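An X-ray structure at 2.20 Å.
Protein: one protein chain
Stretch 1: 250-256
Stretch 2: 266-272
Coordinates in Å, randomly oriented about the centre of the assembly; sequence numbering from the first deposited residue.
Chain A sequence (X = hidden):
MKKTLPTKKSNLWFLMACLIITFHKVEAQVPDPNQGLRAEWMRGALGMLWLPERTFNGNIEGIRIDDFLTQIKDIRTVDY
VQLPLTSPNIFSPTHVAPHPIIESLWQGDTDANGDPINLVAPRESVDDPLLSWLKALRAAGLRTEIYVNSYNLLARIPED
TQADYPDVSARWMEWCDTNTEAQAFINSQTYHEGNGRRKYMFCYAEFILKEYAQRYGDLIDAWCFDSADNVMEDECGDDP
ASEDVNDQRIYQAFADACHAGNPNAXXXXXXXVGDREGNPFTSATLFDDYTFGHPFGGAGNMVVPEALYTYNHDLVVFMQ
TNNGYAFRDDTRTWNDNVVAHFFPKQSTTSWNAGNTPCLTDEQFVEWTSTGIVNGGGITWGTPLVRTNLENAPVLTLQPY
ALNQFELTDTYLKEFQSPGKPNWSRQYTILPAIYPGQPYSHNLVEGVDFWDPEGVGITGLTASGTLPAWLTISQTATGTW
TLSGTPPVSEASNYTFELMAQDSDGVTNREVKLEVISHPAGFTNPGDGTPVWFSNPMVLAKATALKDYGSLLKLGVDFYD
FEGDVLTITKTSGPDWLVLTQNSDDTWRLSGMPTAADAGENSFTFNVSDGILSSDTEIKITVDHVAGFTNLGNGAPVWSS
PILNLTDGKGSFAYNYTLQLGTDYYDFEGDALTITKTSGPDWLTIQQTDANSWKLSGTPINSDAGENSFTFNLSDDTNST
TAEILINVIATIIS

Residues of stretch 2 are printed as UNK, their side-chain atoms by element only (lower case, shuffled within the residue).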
# COMPACT_ATOMS: atom_id res chain seq x y z
N ILE A 250 15.12 -8.79 21.52
CA ILE A 250 14.03 -8.48 20.61
C ILE A 250 14.58 -7.70 19.41
O ILE A 250 14.22 -8.00 18.28
CB ILE A 250 12.90 -7.72 21.33
CG1 ILE A 250 12.52 -8.41 22.65
CG2 ILE A 250 11.70 -7.56 20.41
CD1 ILE A 250 11.41 -7.72 23.43
N TYR A 251 15.46 -6.73 19.68
CA TYR A 251 16.10 -5.97 18.61
C TYR A 251 16.79 -6.93 17.65
O TYR A 251 16.72 -6.75 16.43
CB TYR A 251 17.03 -4.89 19.18
CG TYR A 251 16.30 -3.76 19.87
CD1 TYR A 251 15.76 -2.70 19.15
CD2 TYR A 251 16.12 -3.77 21.24
CE1 TYR A 251 15.08 -1.67 19.79
CE2 TYR A 251 15.44 -2.75 21.89
CZ TYR A 251 14.92 -1.70 21.16
OH TYR A 251 14.24 -0.70 21.81
N GLN A 252 17.42 -7.96 18.22
CA GLN A 252 18.14 -8.98 17.47
C GLN A 252 17.17 -9.83 16.66
O GLN A 252 17.41 -10.11 15.48
CB GLN A 252 18.93 -9.88 18.42
CG GLN A 252 19.91 -10.81 17.70
CD GLN A 252 20.76 -11.61 18.65
OE1 GLN A 252 20.33 -11.96 19.75
NE2 GLN A 252 21.98 -11.92 18.21
N ALA A 253 16.07 -10.24 17.29
CA ALA A 253 15.10 -11.12 16.66
C ALA A 253 14.61 -10.49 15.36
O ALA A 253 14.58 -11.15 14.32
CB ALA A 253 13.96 -11.42 17.61
N PHE A 254 14.29 -9.19 15.43
CA PHE A 254 13.73 -8.44 14.32
C PHE A 254 14.78 -8.28 13.22
O PHE A 254 14.50 -8.56 12.06
CB PHE A 254 13.14 -7.13 14.82
CG PHE A 254 11.75 -7.24 15.39
CD1 PHE A 254 11.47 -8.11 16.44
CD2 PHE A 254 10.71 -6.46 14.90
CE1 PHE A 254 10.18 -8.21 16.96
CE2 PHE A 254 9.43 -6.55 15.42
CZ PHE A 254 9.17 -7.43 16.45
N ALA A 255 15.99 -7.85 13.60
CA ALA A 255 17.03 -7.61 12.61
C ALA A 255 17.39 -8.90 11.87
O ALA A 255 17.50 -8.90 10.65
CB ALA A 255 18.24 -6.98 13.26
N ASP A 256 17.58 -9.99 12.63
CA ASP A 256 17.96 -11.29 12.08
C ASP A 256 16.87 -11.81 11.13
O ASP A 256 17.18 -12.38 10.09
CB ASP A 256 18.22 -12.32 13.18
CG ASP A 256 19.56 -12.17 13.89
OD1 ASP A 256 20.55 -11.77 13.23
OD2 ASP A 256 19.60 -12.48 15.09
N UNK A 266 19.12 -2.71 5.44
CA UNK A 266 19.44 -1.75 6.49
C UNK A 266 18.27 -1.63 7.46
O UNK A 266 17.12 -1.55 7.02
c UNK A 266 19.79 -0.42 5.87
N UNK A 267 18.57 -1.61 8.76
CA UNK A 267 17.55 -1.69 9.81
C UNK A 267 17.60 -0.42 10.65
O UNK A 267 18.69 0.08 10.95
c UNK A 267 16.54 -3.15 11.63
c UNK A 267 17.12 -4.61 8.84
c UNK A 267 18.10 -4.21 9.93
c UNK A 267 17.74 -2.94 10.71
N UNK A 268 16.42 0.07 11.06
CA UNK A 268 16.32 1.20 11.97
C UNK A 268 15.15 0.99 12.92
O UNK A 268 14.08 0.58 12.49
c UNK A 268 16.17 2.49 11.20
N UNK A 269 15.36 1.31 14.20
CA UNK A 269 14.34 1.23 15.24
C UNK A 269 14.05 2.62 15.78
O UNK A 269 14.97 3.40 16.03
c UNK A 269 15.06 -1.11 15.98
c UNK A 269 15.48 -3.76 15.23
c UNK A 269 14.82 0.33 16.38
c UNK A 269 14.25 -3.37 15.72
c UNK A 269 16.49 -2.84 15.11
c UNK A 269 16.28 -1.52 15.48
c UNK A 269 14.04 -2.05 16.09
N UNK A 270 12.76 2.94 15.96
CA UNK A 270 12.39 4.21 16.57
C UNK A 270 12.47 4.10 18.09
O UNK A 270 11.55 3.59 18.73
c UNK A 270 10.64 6.03 16.69
c UNK A 270 10.98 4.65 16.16
n UNK A 270 9.41 6.47 16.45
o UNK A 270 11.48 6.70 17.30
N UNK A 271 13.58 4.60 18.65
CA UNK A 271 13.76 4.68 20.09
C UNK A 271 13.69 6.13 20.55
O UNK A 271 14.36 6.52 21.51
o UNK A 271 14.11 1.80 20.61
n UNK A 271 16.17 2.01 19.75
c UNK A 271 15.05 4.00 20.55
c UNK A 271 15.08 2.50 20.31
N UNK A 272 12.85 6.93 19.87
CA UNK A 272 12.55 8.31 20.23
C UNK A 272 13.60 9.28 19.68
O UNK A 272 14.69 8.88 19.27
c UNK A 272 12.36 8.49 21.72
o UNK A 272 11.21 7.77 22.16

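Position 266 carries one side-chain carbon and nothing beyond it, which defines alanine. A266 begins the strand, and its CB stays 10.0 Å from O of A255, its nearest approach to stretch 1, so it takes no part in the contact.

Position 267 has four side-chain carbons. The chain forks at the first, one arm is two carbons long, and a carbon of that arm comes 4.3 Å from CB of A255. Branching at CB with unequal arms and no heteroatom identifies isoleucine. The CA-to-CB bond of I267 points toward the helix, and the approaching atom is CG1. The CA atoms of I267 and A255 are 6.6 Å apart, closer than the 8.1 Å between CA of Y251 and CA of position 269.

Position 268 again has a single carbon, hence alanine. CB of A268 is 9.5 Å from CD1 of Y251, its nearest approach, consistent with the alternation of an extended strand.

Position 269 shows one carbon followed by a ring of six carbons. One ring carbon lies 3.6 Å from CD1 of Y251, which sits over one face of the ring. The ring bears no oxygen, so the residue is phenylalanine rather than tyrosine. F269 points toward the helix, and the atom near Y251 is CD2. Ring centroids 4.9 Å apart and planes at 75° make this an edge-to-face pair, with the edge of Y251 toward the face of F269. At the ring's own edge, CE2 of F269 lies 4.0 Å from CB of F254. CZ of F269 comes within 3.5 Å of the backbone O of Y251.

Position 270 has two carbons, the second bearing one oxygen and one nitrogen: a short amide, asparagine. N270 points away from the helix; its OD1 instead accepts a hydrogen bond from the backbone N of position 272 at 2.9 Å, with an N-H...acceptor angle of 153°.

Position 271 repeats that amide pattern but points toward the helix, and its oxygen meets the Y251 hydroxyl. It is asparagine, and OH of Y251 donates a hydrogen bond to OD1 of N271 at 2.8 Å.

Position 272 has one carbon followed by one oxygen, which is serine. OG of S272 is 9.0 Å from OH of Y251, the nearest approach of its side chain, and is hydrogen-bonded elsewhere in the structure.

The helix and strand run at 146°, with their axes 9.6 Å apart at closest approach. Alternate strand side chains, I267 and F269, make apolar contacts, and N271 adds a polar anchor. Y251 joins both modes: its ring packs against F269 while its hydroxyl satisfies the amide oxygen beyond the strand. Together the stretches bury 293 Å².

Stretch 2, residues 266-272: AIAFNNS
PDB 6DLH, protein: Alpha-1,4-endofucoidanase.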